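PDB 2UVF: exopolygalacturonase from Yersinia enterocolitica, which probably hydrolyses the polygalacturonate of pectin from the chain ends as a family 28 glycoside hydrolase, here holding digalacturonic acid. Local coordinates for residues V393-C404 with W425-G436. Sequence-based numbering, arbitrary orientation.
With NI (nickel (II) ion), chain K; ADA (alpha-D-galactopyranuronic acid), chain C.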
loop_
_atom_site.group_PDB
_atom_site.type_symbol
_atom_site.label_atom_id
_atom_site.label_comp_id
_atom_site.label_asym_id
_atom_site.label_seq_id
_atom_site.Cartn_x
_atom_site.Cartn_y
_atom_site.Cartn_z
ATOM N N VAL A 393 5.867 3.955 -0.811
ATOM C CA VAL A 393 5.924 2.503 -0.799
ATOM C C VAL A 393 6.741 2.003 -1.997
ATOM O O VAL A 393 6.370 2.214 -3.155
ATOM C CB VAL A 393 4.497 1.891 -0.841
ATOM C CG1 VAL A 393 4.543 0.383 -1.061
ATOM C CG2 VAL A 393 3.721 2.202 0.430
ATOM N N PHE A 394 7.846 1.317 -1.714
ATOM C CA PHE A 394 8.662 0.731 -2.763
ATOM C C PHE A 394 9.215 -0.633 -2.370
ATOM O O PHE A 394 9.319 -0.945 -1.181
ATOM C CB PHE A 394 9.777 1.696 -3.203
ATOM C CG PHE A 394 10.841 1.980 -2.155
ATOM C CD1 PHE A 394 12.090 1.383 -2.252
ATOM C CD2 PHE A 394 10.626 2.930 -1.146
ATOM C CE1 PHE A 394 13.103 1.673 -1.338
ATOM C CE2 PHE A 394 11.633 3.232 -0.213
ATOM C CZ PHE A 394 12.868 2.596 -0.307
ATOM N N ASN A 395 9.527 -1.438 -3.383
ATOM C CA ASN A 395 10.041 -2.807 -3.222
ATOM C C ASN A 395 9.146 -3.790 -2.494
ATOM O O ASN A 395 9.602 -4.852 -2.089
ATOM C CB ASN A 395 11.446 -2.811 -2.596
ATOM C CG ASN A 395 12.459 -2.110 -3.468
ATOM O OD1 ASN A 395 12.132 -1.614 -4.570
ATOM N ND2 ASN A 395 13.692 -2.013 -2.966
ATOM N N ASN A 396 7.873 -3.447 -2.355
ATOM C CA ASN A 396 6.906 -4.311 -1.672
ATOM C C ASN A 396 6.469 -5.452 -2.570
ATOM O O ASN A 396 6.387 -5.295 -3.769
ATOM C CB ASN A 396 5.673 -3.497 -1.227
ATOM C CG ASN A 396 5.844 -2.808 0.130
ATOM O OD1 ASN A 396 4.920 -2.799 0.950
ATOM N ND2 ASN A 396 7.004 -2.230 0.372
ATOM N N PHE A 397 6.218 -6.615 -1.987
ATOM C CA PHE A 397 5.470 -7.675 -2.656
ATOM C C PHE A 397 4.044 -7.673 -2.067
ATOM O O PHE A 397 3.893 -7.689 -0.859
ATOM C CB PHE A 397 6.161 -9.034 -2.441
ATOM C CG PHE A 397 5.379 -10.236 -2.960
ATOM C CD1 PHE A 397 5.616 -10.753 -4.235
ATOM C CD2 PHE A 397 4.444 -10.880 -2.147
ATOM C CE1 PHE A 397 4.918 -11.857 -4.692
ATOM C CE2 PHE A 397 3.740 -11.985 -2.604
ATOM C CZ PHE A 397 3.977 -12.471 -3.874
ATOM N N PHE A 398 3.019 -7.634 -2.918
ATOM C CA PHE A 398 1.604 -7.628 -2.451
ATOM C C PHE A 398 0.866 -8.859 -2.965
ATOM O O PHE A 398 0.800 -9.078 -4.163
ATOM C CB PHE A 398 0.835 -6.371 -2.887
ATOM C CG PHE A 398 1.265 -5.111 -2.203
ATOM C CD1 PHE A 398 0.672 -4.708 -1.003
ATOM C CD2 PHE A 398 2.247 -4.301 -2.766
ATOM C CE1 PHE A 398 1.081 -3.521 -0.366
ATOM C CE2 PHE A 398 2.641 -3.128 -2.152
ATOM C CZ PHE A 398 2.062 -2.739 -0.950
ATOM N N ASP A 399 0.332 -9.656 -2.034
ATOM C CA ASP A 399 -0.634 -10.731 -2.314
ATOM C C ASP A 399 -1.632 -10.673 -1.129
ATOM O O ASP A 399 -1.370 -11.202 -0.036
ATOM C CB ASP A 399 0.085 -12.096 -2.408
ATOM C CG ASP A 399 -0.754 -13.161 -3.056
ATOM O OD1 ASP A 399 -1.046 -13.026 -4.260
ATOM O OD2 ASP A 399 -1.106 -14.159 -2.368
ATOM N N THR A 400 -2.749 -9.986 -1.336
ATOM C CA THR A 400 -3.546 -9.490 -0.217
ATOM C C THR A 400 -4.994 -9.969 -0.319
ATOM O O THR A 400 -5.460 -10.327 -1.387
ATOM C CB THR A 400 -3.475 -7.932 -0.142
ATOM O OG1 THR A 400 -3.941 -7.373 -1.372
ATOM C CG2 THR A 400 -2.047 -7.439 0.096
ATOM N N GLY A 401 -5.689 -9.975 0.815
ATOM C CA GLY A 401 -7.081 -10.372 0.871
ATOM C C GLY A 401 -8.000 -9.297 0.340
ATOM O O GLY A 401 -9.111 -9.606 -0.077
ATOM N N ASP A 402 -7.533 -8.049 0.347
ATOM C CA ASP A 402 -8.317 -6.910 -0.152
ATOM C C ASP A 402 -7.446 -5.985 -0.998
ATOM O O ASP A 402 -6.549 -6.459 -1.720
ATOM C CB ASP A 402 -8.960 -6.148 1.022
ATOM C CG ASP A 402 -10.292 -5.531 0.648
ATOM O OD1 ASP A 402 -10.282 -4.457 0.019
ATOM O OD2 ASP A 402 -11.346 -6.124 0.970
ATOM N N ASP A 403 -7.700 -4.674 -0.932
ATOM C CA ASP A 403 -6.954 -3.713 -1.754
ATOM C C ASP A 403 -5.494 -3.856 -1.361
ATOM O O ASP A 403 -5.205 -4.140 -0.205
ATOM C CB ASP A 403 -7.392 -2.263 -1.492
ATOM C CG ASP A 403 -8.847 -1.993 -1.877
ATOM O OD1 ASP A 403 -9.374 -2.695 -2.788
ATOM O OD2 ASP A 403 -9.455 -1.049 -1.297
ATOM N N CYS A 404 -4.584 -3.668 -2.312
ATOM C CA CYS A 404 -3.164 -3.715 -2.014
ATOM C C CYS A 404 -2.716 -2.448 -1.301
ATOM O O CYS A 404 -2.201 -2.522 -0.197
ATOM C CB CYS A 404 -2.344 -3.972 -3.287
ATOM S SG CYS A 404 -2.797 -5.496 -4.196
ATOM N N TRP A 425 3.846 8.232 -3.020
ATOM C CA TRP A 425 4.710 7.861 -4.129
ATOM C C TRP A 425 4.885 6.348 -4.098
ATOM O O TRP A 425 5.412 5.778 -3.153
ATOM C CB TRP A 425 5.995 8.692 -4.077
ATOM C CG TRP A 425 7.002 8.524 -5.167
ATOM C CD1 TRP A 425 6.801 8.101 -6.449
ATOM C CD2 TRP A 425 8.399 8.794 -5.044
ATOM N NE1 TRP A 425 8.004 8.071 -7.137
ATOM C CE2 TRP A 425 8.996 8.511 -6.296
ATOM C CE3 TRP A 425 9.208 9.257 -3.992
ATOM C CZ2 TRP A 425 10.364 8.679 -6.522
ATOM C CZ3 TRP A 425 10.573 9.424 -4.220
ATOM C CH2 TRP A 425 11.135 9.139 -5.480
ATOM N N LEU A 426 4.343 5.688 -5.105
ATOM C CA LEU A 426 4.292 4.215 -5.066
ATOM C C LEU A 426 5.088 3.668 -6.239
ATOM O O LEU A 426 4.635 3.742 -7.362
ATOM C CB LEU A 426 2.829 3.714 -5.096
ATOM C CG LEU A 426 1.760 4.239 -4.099
ATOM C CD1 LEU A 426 2.277 4.301 -2.653
ATOM C CD2 LEU A 426 1.201 5.585 -4.521
ATOM N N PHE A 427 6.283 3.139 -5.970
ATOM C CA PHE A 427 7.191 2.720 -7.037
ATOM C C PHE A 427 7.928 1.397 -6.768
ATOM O O PHE A 427 8.126 1.019 -5.629
ATOM C CB PHE A 427 8.168 3.865 -7.412
ATOM C CG PHE A 427 9.110 4.291 -6.293
ATOM C CD1 PHE A 427 10.403 3.768 -6.216
ATOM C CD2 PHE A 427 8.717 5.236 -5.342
ATOM C CE1 PHE A 427 11.299 4.160 -5.201
ATOM C CE2 PHE A 427 9.593 5.636 -4.310
ATOM C CZ PHE A 427 10.883 5.096 -4.241
ATOM N N ASN A 428 8.333 0.718 -7.838
ATOM C CA ASN A 428 9.114 -0.525 -7.762
ATOM C C ASN A 428 8.471 -1.627 -6.908
ATOM O O ASN A 428 9.159 -2.359 -6.185
ATOM C CB ASN A 428 10.567 -0.249 -7.317
ATOM C CG ASN A 428 11.303 0.713 -8.254
ATOM O OD1 ASN A 428 10.883 0.939 -9.403
ATOM N ND2 ASN A 428 12.405 1.267 -7.773
ATOM N N ASN A 429 7.147 -1.728 -6.990
ATOM C CA ASN A 429 6.397 -2.765 -6.257
ATOM C C ASN A 429 5.967 -3.810 -7.209
ATOM O O ASN A 429 5.795 -3.541 -8.423
ATOM C CB ASN A 429 5.155 -2.182 -5.555
ATOM C CG ASN A 429 5.517 -1.112 -4.572
ATOM O OD1 ASN A 429 6.083 -1.411 -3.553
ATOM N ND2 ASN A 429 5.228 0.159 -4.897
ATOM N N TYR A 430 5.811 -5.014 -6.663
ATOM C CA TYR A 430 5.158 -6.102 -7.396
ATOM C C TYR A 430 3.790 -6.424 -6.773
ATOM O O TYR A 430 3.710 -6.864 -5.637
ATOM C CB TYR A 430 6.049 -7.328 -7.377
ATOM C CG TYR A 430 5.574 -8.480 -8.227
ATOM C CD1 TYR A 430 5.865 -8.540 -9.580
ATOM C CD2 TYR A 430 4.857 -9.538 -7.658
ATOM C CE1 TYR A 430 5.439 -9.635 -10.350
ATOM C CE2 TYR A 430 4.433 -10.599 -8.399
ATOM C CZ TYR A 430 4.723 -10.659 -9.746
ATOM O OH TYR A 430 4.306 -11.768 -10.481
ATOM N N PHE A 431 2.717 -6.190 -7.517
ATOM C CA PHE A 431 1.375 -6.507 -7.031
ATOM C C PHE A 431 0.978 -7.850 -7.611
ATOM O O PHE A 431 1.029 -8.018 -8.829
ATOM C CB PHE A 431 0.361 -5.424 -7.438
ATOM C CG PHE A 431 0.732 -4.048 -6.973
ATOM C CD1 PHE A 431 0.232 -3.545 -5.780
ATOM C CD2 PHE A 431 1.580 -3.244 -7.739
ATOM C CE1 PHE A 431 0.582 -2.262 -5.335
ATOM C CE2 PHE A 431 1.934 -1.963 -7.315
ATOM C CZ PHE A 431 1.432 -1.462 -6.108
ATOM N N ARG A 432 0.676 -8.821 -6.758
ATOM C CA ARG A 432 0.104 -10.068 -7.217
ATOM C C ARG A 432 -1.411 -9.964 -7.021
ATOM O O ARG A 432 -2.015 -9.057 -7.538
ATOM C CB ARG A 432 0.731 -11.285 -6.518
ATOM C CG ARG A 432 0.607 -12.590 -7.309
ATOM C CD ARG A 432 1.390 -13.720 -6.650
ATOM N NE ARG A 432 1.081 -15.017 -7.232
ATOM C CZ ARG A 432 -0.010 -15.732 -6.959
ATOM N NH1 ARG A 432 -0.197 -16.908 -7.557
ATOM N NH2 ARG A 432 -0.929 -15.268 -6.103
ATOM N N MET A 433 -2.021 -10.865 -6.266
ATOM C CA MET A 433 -3.473 -10.781 -6.053
ATOM C C MET A 433 -3.861 -9.682 -5.083
ATOM O O MET A 433 -3.062 -9.262 -4.237
ATOM C CB MET A 433 -4.094 -12.150 -5.689
ATOM C CG MET A 433 -3.825 -13.157 -6.783
ATOM S SD MET A 433 -4.681 -14.694 -6.764
ATOM C CE MET A 433 -6.385 -14.170 -6.751
ATOM N N GLY A 434 -5.088 -9.194 -5.245
ATOM C CA GLY A 434 -5.623 -8.129 -4.402
ATOM C C GLY A 434 -6.713 -7.426 -5.173
ATOM O O GLY A 434 -6.838 -7.629 -6.365
ATOM N N HIS A 435 -7.491 -6.589 -4.497
ATOM C CA HIS A 435 -8.695 -6.021 -5.075
ATOM C C HIS A 435 -8.382 -4.799 -5.926
ATOM O O HIS A 435 -9.256 -4.276 -6.612
ATOM C CB HIS A 435 -9.700 -5.640 -3.971
ATOM C CG HIS A 435 -10.348 -6.802 -3.298
ATOM N ND1 HIS A 435 -9.801 -8.070 -3.292
ATOM C CD2 HIS A 435 -11.492 -6.882 -2.575
ATOM C CE1 HIS A 435 -10.585 -8.881 -2.605
ATOM N NE2 HIS A 435 -11.608 -8.181 -2.144
ATOM N N GLY A 436 -7.135 -4.334 -5.863
ATOM C CA GLY A 436 -6.715 -3.223 -6.688
ATOM C C GLY A 436 -5.343 -2.792 -6.241
ATOM O O GLY A 436 -5.094 -2.676 -5.055
HETATM NI NI NI K . -9.825 -10.773 -1.647
HETATM C C1 ADA C . -12.501 -2.712 1.279
HETATM C C2 ADA C . -11.967 -2.442 2.701
HETATM C C3 ADA C . -13.198 -2.159 3.592
HETATM C C4 ADA C . -13.691 -0.758 3.192
HETATM C C5 ADA C . -14.146 -0.863 1.725
HETATM C C6 ADA C . -14.601 0.512 1.183
HETATM O O1 ADA C . -13.490 -3.781 1.223
HETATM O O2 ADA C . -11.157 -3.485 3.194
HETATM O O3 ADA C . -12.935 -2.310 5.009
HETATM O O4 ADA C . -12.555 0.142 3.222
HETATM O O5 ADA C . -13.089 -1.446 0.845
HETATM O O6B ADA C . -13.720 1.287 0.730
HETATM O O6A ADA C . -15.829 0.781 1.219
HETATM O O HOH W 1 -2.641 -15.969 -3.628
HETATM O O HOH W 2 -7.652 -10.843 -2.698
HETATM O O HOH W 3 -10.770 -12.090 -3.141
HETATM O O HOH W 4 -11.994 -10.865 -0.398
#
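D399 OD1 is gripped by two donors of the next coil: R432 NH2 lies 2.9 Å from D399 OD1 on its syn side, closing a salt bridge, while M433 N reaches the anti side from the opposite face of the carboxylate. The extended arginine brings its guanidinium up edge-on, with the oxygen almost in its plane, and R432 NE forms a second salt bridge with E285. At the other corner the amide of N429 spans the turn. Its OD1 takes the N-H of N396 at 3.0 Å. Its ND2 gives a fairly straight bond of 2.9 Å to V393 O, arriving above the carbonyl plane; N429 ND2 also bonds to N456 on strand 448-459.

Between these corners, strand 397-399 runs parallel to 430-431, and like residues sit over like. F398 and F431 lie inside, their planes 9° apart but slid so that the rings barely overlap; C404 CB abuts the edge of F431. F397 and Y430, on the outward face, meet rim to rim. F394 and F427 share the cramped first torsion between backbone N and carbonyl carbon (67° and 63°), which leaves their rings nearly parallel and F394 CB over a face of F427, 3.6 Å from the centroid.

Toward the active site, D402 O is held from opposite faces by T400 OG1 and H435 N, the latter 2.9 Å away. D402 CA rests over the centre of the H435 ring, while D402 OD2 accepts a bond from O1 of the bound galacturonic acid. G401 O binds nickel, as does D376. In this right-handed parallel beta-helix the aromatic and asparagine contacts thus join successive coils, whereas the paired bonds to D402 O and the H435 ring against D402 CA probably help hold the turn from which D402 OD2 meets the sugar.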